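PDB 4Z8T: AvrRxo1-ORF1, which carries a polynucleotide kinase domain and, as a type III effector of a bacterial plant pathogen, probably acts as a kinase inside the host. Local coordinates for residues A[242-255]-A[263-275]. Residues are numbered along the deposited sequence; the frame is centred on the assembly and turned at random.
Sequences LFGTAEDGEKVMVA and SVENAELYEKITS
Val254 leaves beta geometry inside its own strand, with psi at -46°, and its carbonyl turns toward the start of the helix 267-272. Asn266 N donates to Val254 O over 3.0 Å with an N-H...O angle of 162°, the donor slightly out of the carbonyl plane. Asn266 is also the N-cap: its OD1 takes the amide of Leu269 from above the carbonyl plane, so one residue both ties the chain to the strand and caps the helix start. The two methyls of Val254 divide the packing: CG1 lies 3.7 Å from Tyr270 CB, while CG2 meets Leu269 CD1, which Val252 CG2 also touches at 3.6 Å. The motif is an antiparallel hairpin, 242-245 with 251-255, near one edge of a mixed sheet consistent with a P-loop kinase fold, and the short helix crosses strand 251-255 at -67°. Tyr270 CG stands anti to the backbone N, which puts one ring face against Ala255 CB, a CH-pi contact 4.1 Å from the centroid; Leu242 CD2 comes to the ring edge. The Tyr270 hydroxyl is hydrogen-bonded to His13 of the AvrRxo1-ORF2 chain. Leu242 CD2 and Ile273 CD1 meet tip to tip at 3.8 Å. The bent Glu265 side chain lies against CG of Met253, which is present as selenomethionine, with Glu265 OE2 3.1 Å from Ala255 CA, while OE1 is bonded to Ser256 OG.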
# COMPACT_ATOMS: atom_id res chain seq x y z
N LEU A 242 11.59 13.74 12.94
CA LEU A 242 11.45 12.57 12.08
C LEU A 242 11.69 13.01 10.65
O LEU A 242 11.04 13.91 10.17
CB LEU A 242 10.03 12.03 12.15
CG LEU A 242 9.64 10.97 11.11
CD1 LEU A 242 10.52 9.71 11.20
CD2 LEU A 242 8.17 10.61 11.35
N PHE A 243 12.63 12.35 9.97
CA PHE A 243 12.90 12.67 8.57
C PHE A 243 12.55 11.47 7.75
O PHE A 243 12.91 10.36 8.11
CB PHE A 243 14.39 13.00 8.37
CG PHE A 243 14.83 14.26 9.07
CD1 PHE A 243 14.68 15.50 8.47
CD2 PHE A 243 15.36 14.20 10.35
CE1 PHE A 243 15.08 16.66 9.13
CE2 PHE A 243 15.76 15.36 11.01
CZ PHE A 243 15.62 16.58 10.41
N GLY A 244 11.85 11.69 6.64
CA GLY A 244 11.46 10.62 5.75
C GLY A 244 12.02 10.90 4.38
O GLY A 244 12.62 11.95 4.16
N THR A 245 11.82 9.96 3.46
CA THR A 245 12.45 10.06 2.15
C THR A 245 11.41 10.31 1.08
O THR A 245 10.46 9.54 0.91
CB THR A 245 13.24 8.77 1.84
OG1 THR A 245 14.19 8.54 2.89
CG2 THR A 245 13.98 8.91 0.49
N ALA A 246 11.57 11.42 0.35
CA ALA A 246 10.70 11.75 -0.77
C ALA A 246 11.00 10.85 -1.96
O ALA A 246 11.95 10.08 -1.94
CB ALA A 246 10.89 13.20 -1.16
N GLU A 247 10.17 10.95 -2.98
CA GLU A 247 10.28 10.10 -4.15
C GLU A 247 11.65 10.22 -4.82
O GLU A 247 12.19 9.24 -5.34
CB GLU A 247 9.16 10.43 -5.14
CG GLU A 247 7.75 10.27 -4.58
CD GLU A 247 7.27 11.44 -3.72
OE1 GLU A 247 8.07 11.97 -2.90
OE2 GLU A 247 6.08 11.82 -3.85
N ASP A 248 12.21 11.42 -4.79
CA ASP A 248 13.50 11.65 -5.44
C ASP A 248 14.69 11.30 -4.55
O ASP A 248 15.85 11.53 -4.91
CB ASP A 248 13.61 13.09 -5.97
CG ASP A 248 13.65 14.13 -4.87
OD1 ASP A 248 13.47 13.78 -3.68
OD2 ASP A 248 13.85 15.32 -5.20
N GLY A 249 14.41 10.74 -3.37
CA GLY A 249 15.49 10.28 -2.52
C GLY A 249 15.96 11.31 -1.52
O GLY A 249 16.80 11.00 -0.68
N GLU A 250 15.43 12.52 -1.57
CA GLU A 250 15.89 13.50 -0.59
C GLU A 250 15.11 13.40 0.72
O GLU A 250 13.92 13.08 0.72
CB GLU A 250 15.90 14.94 -1.11
CG GLU A 250 16.66 15.91 -0.17
CD GLU A 250 18.06 15.41 0.29
OE1 GLU A 250 18.17 14.71 1.33
OE2 GLU A 250 19.06 15.74 -0.38
N LYS A 251 15.81 13.67 1.81
CA LYS A 251 15.20 13.62 3.14
C LYS A 251 14.43 14.89 3.41
O LYS A 251 14.89 16.00 3.12
CB LYS A 251 16.29 13.44 4.20
CG LYS A 251 16.93 12.05 4.19
CD LYS A 251 15.90 11.00 4.56
CE LYS A 251 16.55 9.67 4.86
NZ LYS A 251 17.00 8.96 3.61
N VAL A 252 13.25 14.74 4.01
CA VAL A 252 12.43 15.89 4.35
C VAL A 252 11.90 15.70 5.76
O VAL A 252 11.73 14.57 6.21
CB VAL A 252 11.25 16.07 3.37
CG1 VAL A 252 11.76 16.37 1.97
CG2 VAL A 252 10.42 14.81 3.35
N MSE A 253 11.64 16.81 6.44
CA MSE A 253 11.05 16.75 7.78
C MSE A 253 9.61 16.29 7.67
O MSE A 253 8.84 16.78 6.83
CB MSE A 253 11.09 18.13 8.42
CG MSE A 253 10.45 18.15 9.77
SE MSE A 253 11.77 17.65 11.10
CE MSE A 253 13.07 19.14 10.92
N VAL A 254 9.23 15.36 8.54
CA VAL A 254 7.90 14.78 8.47
C VAL A 254 7.07 15.11 9.71
O VAL A 254 5.91 15.48 9.59
CB VAL A 254 8.00 13.26 8.28
CG1 VAL A 254 6.61 12.61 8.41
CG2 VAL A 254 8.57 12.95 6.91
N ALA A 255 7.67 14.97 10.88
CA ALA A 255 6.98 15.33 12.13
C ALA A 255 8.03 15.75 13.14
O ALA A 255 9.19 15.38 13.02
CB ALA A 255 6.14 14.16 12.67
N SER A 263 4.29 19.14 15.65
CA SER A 263 3.86 19.57 14.34
C SER A 263 4.02 18.43 13.37
O SER A 263 4.86 17.56 13.56
CB SER A 263 4.74 20.72 13.85
OG SER A 263 4.58 21.84 14.70
N VAL A 264 3.22 18.42 12.32
CA VAL A 264 3.39 17.42 11.27
C VAL A 264 3.69 18.15 9.98
O VAL A 264 2.78 18.65 9.32
CB VAL A 264 2.14 16.55 11.11
CG1 VAL A 264 2.35 15.50 9.99
CG2 VAL A 264 1.83 15.85 12.42
N GLU A 265 4.97 18.21 9.64
CA GLU A 265 5.39 18.92 8.44
C GLU A 265 5.01 18.24 7.13
O GLU A 265 4.88 18.91 6.10
CB GLU A 265 6.90 19.15 8.49
CG GLU A 265 7.36 20.12 9.60
CD GLU A 265 7.52 19.46 10.95
OE1 GLU A 265 7.78 20.19 11.94
OE2 GLU A 265 7.42 18.22 11.03
N ASN A 266 4.82 16.92 7.14
CA ASN A 266 4.38 16.23 5.92
C ASN A 266 3.43 15.10 6.27
O ASN A 266 3.86 13.99 6.58
CB ASN A 266 5.58 15.69 5.14
CG ASN A 266 5.22 15.22 3.73
OD1 ASN A 266 4.28 14.46 3.54
ND2 ASN A 266 5.99 15.69 2.75
N ALA A 267 2.14 15.41 6.26
CA ALA A 267 1.11 14.47 6.68
C ALA A 267 1.03 13.22 5.83
O ALA A 267 0.78 12.14 6.35
CB ALA A 267 -0.24 15.17 6.71
N GLU A 268 1.26 13.35 4.52
CA GLU A 268 1.24 12.19 3.64
C GLU A 268 2.32 11.20 4.02
O GLU A 268 2.07 10.00 4.16
CB GLU A 268 1.49 12.63 2.19
CG GLU A 268 1.53 11.49 1.20
CD GLU A 268 1.57 11.97 -0.24
OE1 GLU A 268 1.98 13.12 -0.48
OE2 GLU A 268 1.18 11.17 -1.13
N LEU A 269 3.54 11.69 4.16
CA LEU A 269 4.62 10.82 4.57
C LEU A 269 4.41 10.27 5.98
O LEU A 269 4.77 9.13 6.24
CB LEU A 269 5.98 11.51 4.46
CG LEU A 269 6.69 11.43 3.11
CD1 LEU A 269 8.00 12.21 3.20
CD2 LEU A 269 6.95 9.97 2.74
N TYR A 270 3.83 11.06 6.88
CA TYR A 270 3.64 10.61 8.26
C TYR A 270 2.72 9.40 8.30
O TYR A 270 2.98 8.43 9.01
CB TYR A 270 3.06 11.75 9.10
CG TYR A 270 3.10 11.54 10.60
CD1 TYR A 270 4.22 11.05 11.24
CD2 TYR A 270 2.01 11.90 11.39
CE1 TYR A 270 4.27 10.89 12.63
CE2 TYR A 270 2.05 11.74 12.79
CZ TYR A 270 3.16 11.24 13.40
OH TYR A 270 3.19 11.10 14.77
N GLU A 271 1.64 9.46 7.52
CA GLU A 271 0.74 8.32 7.39
C GLU A 271 1.50 7.09 6.86
O GLU A 271 1.33 5.97 7.36
CB GLU A 271 -0.46 8.67 6.50
CG GLU A 271 -1.50 7.55 6.38
CD GLU A 271 -2.72 7.95 5.58
OE1 GLU A 271 -2.76 9.08 5.05
OE2 GLU A 271 -3.67 7.12 5.47
N LYS A 272 2.33 7.31 5.88
CA LYS A 272 3.05 6.21 5.33
C LYS A 272 4.12 5.55 6.21
O LYS A 272 4.22 4.37 6.31
CB LYS A 272 3.59 6.63 3.95
CG LYS A 272 4.32 5.61 3.21
CD LYS A 272 5.07 6.20 2.03
CE LYS A 272 4.16 6.35 0.84
NZ LYS A 272 3.11 5.28 0.81
N ILE A 273 4.91 6.38 6.85
CA ILE A 273 6.13 5.87 7.48
C ILE A 273 5.93 5.48 8.95
O ILE A 273 6.89 5.23 9.69
CB ILE A 273 7.35 6.81 7.27
CG1 ILE A 273 7.23 8.08 8.10
CG2 ILE A 273 7.53 7.12 5.75
CD1 ILE A 273 8.44 9.04 7.95
N THR A 274 4.67 5.40 9.36
CA THR A 274 4.33 4.89 10.68
C THR A 274 3.69 3.50 10.58
O THR A 274 3.15 2.97 11.58
CB THR A 274 3.39 5.85 11.42
OG1 THR A 274 2.27 6.15 10.57
CG2 THR A 274 4.10 7.16 11.77
N SER A 275 3.77 2.91 9.39
CA SER A 275 3.19 1.60 9.08
C SER A 275 4.13 0.78 8.19
O SER A 275 4.76 1.32 7.28
CB SER A 275 1.85 1.82 8.37
OG SER A 275 1.57 0.80 7.43